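Local coordinates for actin-binding protein (Saccharomyces cerevisiae, PDB 1JO8) that regulates Arp2/3-mediated actin assembly by binding actin filaments and recruiting the complex to their sides, and binds partner proteins through its SH3 domain, at residues Y9-A12 against L17-V20; I28-V31 against W35-G38. All coordinates share one frame; numbering follows the deposited sequence.

Contact 1 (Y9-A12 against L17-V20)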
# COMPACT_ATOMS: atom_id res chain seq x y z
N TYR A 9 -1.22 -3.51 -7.64
CA TYR A 9 0.12 -3.97 -7.28
C TYR A 9 0.01 -5.42 -6.87
O TYR A 9 -0.80 -5.77 -6.01
CB TYR A 9 0.77 -3.17 -6.14
CG TYR A 9 2.14 -3.74 -5.83
CD1 TYR A 9 3.18 -3.56 -6.71
CD2 TYR A 9 2.36 -4.54 -4.72
CE1 TYR A 9 4.41 -4.14 -6.52
CE2 TYR A 9 3.60 -5.11 -4.50
CZ TYR A 9 4.61 -4.92 -5.40
OH TYR A 9 5.85 -5.50 -5.25
N ASP A 10 0.81 -6.24 -7.53
CA ASP A 10 0.87 -7.66 -7.21
C ASP A 10 2.10 -7.97 -6.37
O ASP A 10 3.23 -7.71 -6.81
CB ASP A 10 0.96 -8.48 -8.49
CG ASP A 10 -0.32 -8.48 -9.29
OD1 ASP A 10 -1.40 -8.33 -8.71
OD2 ASP A 10 -0.32 -8.69 -10.52
N ALA A 11 1.91 -8.53 -5.20
CA ALA A 11 3.06 -8.93 -4.41
C ALA A 11 3.92 -9.92 -5.16
O ALA A 11 3.43 -10.77 -5.89
CB ALA A 11 2.62 -9.57 -3.12
N ALA A 12 5.22 -9.86 -4.90
CA ALA A 12 6.17 -10.84 -5.41
C ALA A 12 6.93 -11.48 -4.26
O ALA A 12 7.79 -12.32 -4.48
CB ALA A 12 7.15 -10.18 -6.38
N LEU A 17 2.25 -6.27 0.22
CA LEU A 17 0.81 -6.22 -0.01
C LEU A 17 0.49 -6.55 -1.46
O LEU A 17 1.34 -6.44 -2.35
CB LEU A 17 0.28 -4.81 0.24
CG LEU A 17 0.34 -4.26 1.65
CD1 LEU A 17 -0.12 -2.81 1.72
CD2 LEU A 17 -0.53 -5.11 2.52
N THR A 18 -0.75 -6.93 -1.68
CA THR A 18 -1.36 -7.07 -2.99
C THR A 18 -2.63 -6.23 -2.95
O THR A 18 -3.40 -6.35 -2.01
CB THR A 18 -1.72 -8.54 -3.27
OG1 THR A 18 -0.51 -9.29 -3.41
CG2 THR A 18 -2.50 -8.71 -4.57
N PHE A 19 -2.87 -5.39 -3.94
CA PHE A 19 -4.05 -4.56 -3.95
C PHE A 19 -4.40 -4.17 -5.36
O PHE A 19 -3.61 -4.39 -6.26
CB PHE A 19 -3.88 -3.34 -3.04
CG PHE A 19 -2.67 -2.49 -3.32
CD1 PHE A 19 -2.62 -1.61 -4.39
CD2 PHE A 19 -1.59 -2.53 -2.45
CE1 PHE A 19 -1.51 -0.80 -4.59
CE2 PHE A 19 -0.49 -1.72 -2.65
CZ PHE A 19 -0.45 -0.87 -3.72
N VAL A 20 -5.58 -3.59 -5.54
CA VAL A 20 -6.02 -3.12 -6.84
C VAL A 20 -6.29 -1.63 -6.79
O VAL A 20 -6.48 -1.06 -5.72
CB VAL A 20 -7.27 -3.88 -7.35
CG1 VAL A 20 -6.91 -5.33 -7.65
CG2 VAL A 20 -8.41 -3.79 -6.36
O HOH W 1 -3.46 -6.85 -7.68

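Contact 2 (I28-V31 against W35-G38)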
# COMPACT_ATOMS: atom_id res chain seq x y z
N ILE A 28 -0.02 4.28 7.01
CA ILE A 28 1.22 4.21 6.27
C ILE A 28 2.39 4.66 7.13
O ILE A 28 2.31 5.64 7.86
CB ILE A 28 1.12 5.05 5.00
CG1 ILE A 28 0.13 4.36 4.07
CG2 ILE A 28 2.48 5.25 4.32
CD1 ILE A 28 -0.35 5.19 2.92
N GLU A 29 3.47 3.89 7.04
CA GLU A 29 4.70 4.14 7.75
C GLU A 29 5.79 4.28 6.71
O GLU A 29 5.98 3.41 5.86
CB GLU A 29 4.97 3.02 8.77
CG GLU A 29 3.90 3.08 9.87
CD GLU A 29 4.01 2.09 11.02
OE1 GLU A 29 4.40 0.94 10.75
OE2 GLU A 29 3.60 2.38 12.16
N PHE A 30 6.49 5.41 6.75
CA PHE A 30 7.45 5.78 5.72
C PHE A 30 8.80 5.15 6.04
O PHE A 30 9.77 5.84 6.33
CB PHE A 30 7.52 7.31 5.62
CG PHE A 30 6.22 7.93 5.17
CD1 PHE A 30 5.89 8.01 3.83
CD2 PHE A 30 5.33 8.39 6.09
CE1 PHE A 30 4.70 8.57 3.44
CE2 PHE A 30 4.11 8.96 5.69
CZ PHE A 30 3.81 9.04 4.36
N VAL A 31 8.87 3.84 5.92
CA VAL A 31 10.07 3.11 6.34
C VAL A 31 11.24 3.25 5.39
O VAL A 31 12.36 3.04 5.81
CB VAL A 31 9.78 1.60 6.56
CG1 VAL A 31 8.81 1.41 7.72
CG2 VAL A 31 9.26 0.95 5.30
N TRP A 35 9.76 2.32 -0.69
CA TRP A 35 8.90 1.27 -0.18
C TRP A 35 8.32 1.75 1.14
O TRP A 35 9.08 2.19 2.01
CB TRP A 35 9.70 -0.00 0.04
CG TRP A 35 10.12 -0.65 -1.23
CD1 TRP A 35 11.25 -0.40 -1.95
CD2 TRP A 35 9.39 -1.63 -1.95
NE1 TRP A 35 11.26 -1.19 -3.08
CE2 TRP A 35 10.14 -1.97 -3.10
CE3 TRP A 35 8.20 -2.31 -1.72
CZ2 TRP A 35 9.70 -2.93 -4.02
CZ3 TRP A 35 7.79 -3.27 -2.63
CH2 TRP A 35 8.54 -3.57 -3.76
N TRP A 36 7.00 1.65 1.27
CA TRP A 36 6.31 2.03 2.48
C TRP A 36 5.64 0.80 3.04
O TRP A 36 5.43 -0.19 2.35
CB TRP A 36 5.28 3.12 2.24
CG TRP A 36 5.87 4.42 1.74
CD1 TRP A 36 7.16 4.81 1.84
CD2 TRP A 36 5.17 5.49 1.08
NE1 TRP A 36 7.32 6.07 1.30
CE2 TRP A 36 6.12 6.50 0.82
CE3 TRP A 36 3.86 5.69 0.68
CZ2 TRP A 36 5.78 7.69 0.19
CZ3 TRP A 36 3.53 6.89 0.07
CH2 TRP A 36 4.49 7.86 -0.18
N LEU A 37 5.32 0.87 4.32
CA LEU A 37 4.57 -0.16 4.99
C LEU A 37 3.14 0.35 5.22
O LEU A 37 2.96 1.50 5.60
CB LEU A 37 5.20 -0.43 6.33
CG LEU A 37 4.68 -1.48 7.29
CD1 LEU A 37 4.49 -2.85 6.73
CD2 LEU A 37 5.48 -1.47 8.59
N GLY A 38 2.15 -0.50 5.02
CA GLY A 38 0.80 -0.10 5.30
C GLY A 38 -0.11 -1.28 5.51
O GLY A 38 0.32 -2.44 5.44

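Contact 1 (Y9-A12 against L17-V20)
Tyr9 and Phe19 face each other across the base of the RT loop, the long irregular hairpin of the SH3 fold between strands 3-5 and 24-29. They form a single antiparallel hydrogen-bonded pair: Tyr9 N reaches Phe19 O at 2.9 Å, and the return bond from Phe19 N to Tyr9 O, 3.0 Å, lies in the carbonyl plane. Above this pair, Tyr9 CB sits over one face of the Phe19 ring, 3.8 Å from its centroid, a CH-pi contact. The two rings themselves are oblique, their planes at 42°. With CG anti to the backbone N (chi1 179°), the Tyr9 ring runs along the hairpin and turns its CD2 edge to Leu17 O, 3.2 Å away and in the ring plane; its hydroxyl bonds Glu16 beyond. With an alanine here in place of Phe19, the face under Tyr9 CB is lost, which is likely to open a gap beneath that methylene and end the CH-pi contact. A water hydrogen-bonded to Asp10 OD1 and Phe19 O links the two arms of the loop. Towards the loop tip, Thr18 OG1 accepts a hydrogen bond from Ala11 N, 3.1 Å away, with an N-H...O angle of 156°.

Contact 2 (I28-V31 against W35-G38)
Phe30 drives the edge of its ring into one face of the Trp36 indole: Phe30 CD1 stands 3.3 Å above the indole plane, the centroid of the phenyl lies 4.7 Å from that of the six-membered ring, and the planes meet at 76°, a T-shaped pair. Phe30 CD1 touches CE2 and NE1 of Trp36, while Phe30 CE1 touches Trp36 CZ2 at 3.5 Å, so the phenyl rests on the indole by one side. Ile28 CG2 lies over a face of the Phe30 ring, offset toward its rim, and also meets Trp36 CE3 at 3.9 Å, filling the angle between the two rings. Trp36 CG is anti to its carbonyl carbon (chi1 -63°), which lays the indole alongside Phe30 with both side chains pointing the same way. On the other face of the hairpin, Glu29 and Leu37 also run side by side in the modelled conformers. Beneath them the backbones form an antiparallel hydrogen-bonded pair: Glu29 N reaches Leu37 O at 2.8 Å, and the return bond from Leu37 N to Glu29 O is nearly straight, with an N-H...O angle of 173°. Phe30 then centres an inverse gamma turn, closed by a weak bond from Val31 N to Glu29 O, as the chain leaves the strand. Strands 24-29 and 35-40 joined in this way, with consecutive tryptophans opening the second strand, make the n-Src loop hairpin of an SH3 domain.

How the contacts relate
Along the chain the two contacts follow one another without overlap, contact 1 first, and they lie about 14 Å apart, centre to centre, on opposite sides of the domain centre. The 9-12/17-20 pair belongs to the RT loop that precedes strand 24-29; the 28-31/35-38 pair joins the end of that strand to strand 35-40, its neighbour in the antiparallel sheet. They nevertheless touch: Tyr9 OH packs 3.6 Å from Trp35 CH2, and Leu17 CD1 lies 3.8 Å from Gly38 O. Tyr9 also meets Tyr53 edge-to-face and touches Pro50, which Trp35 touches too. This aromatic cluster between the RT and n-Src loops is consistent with the proline-rich-peptide groove of SH3 domains.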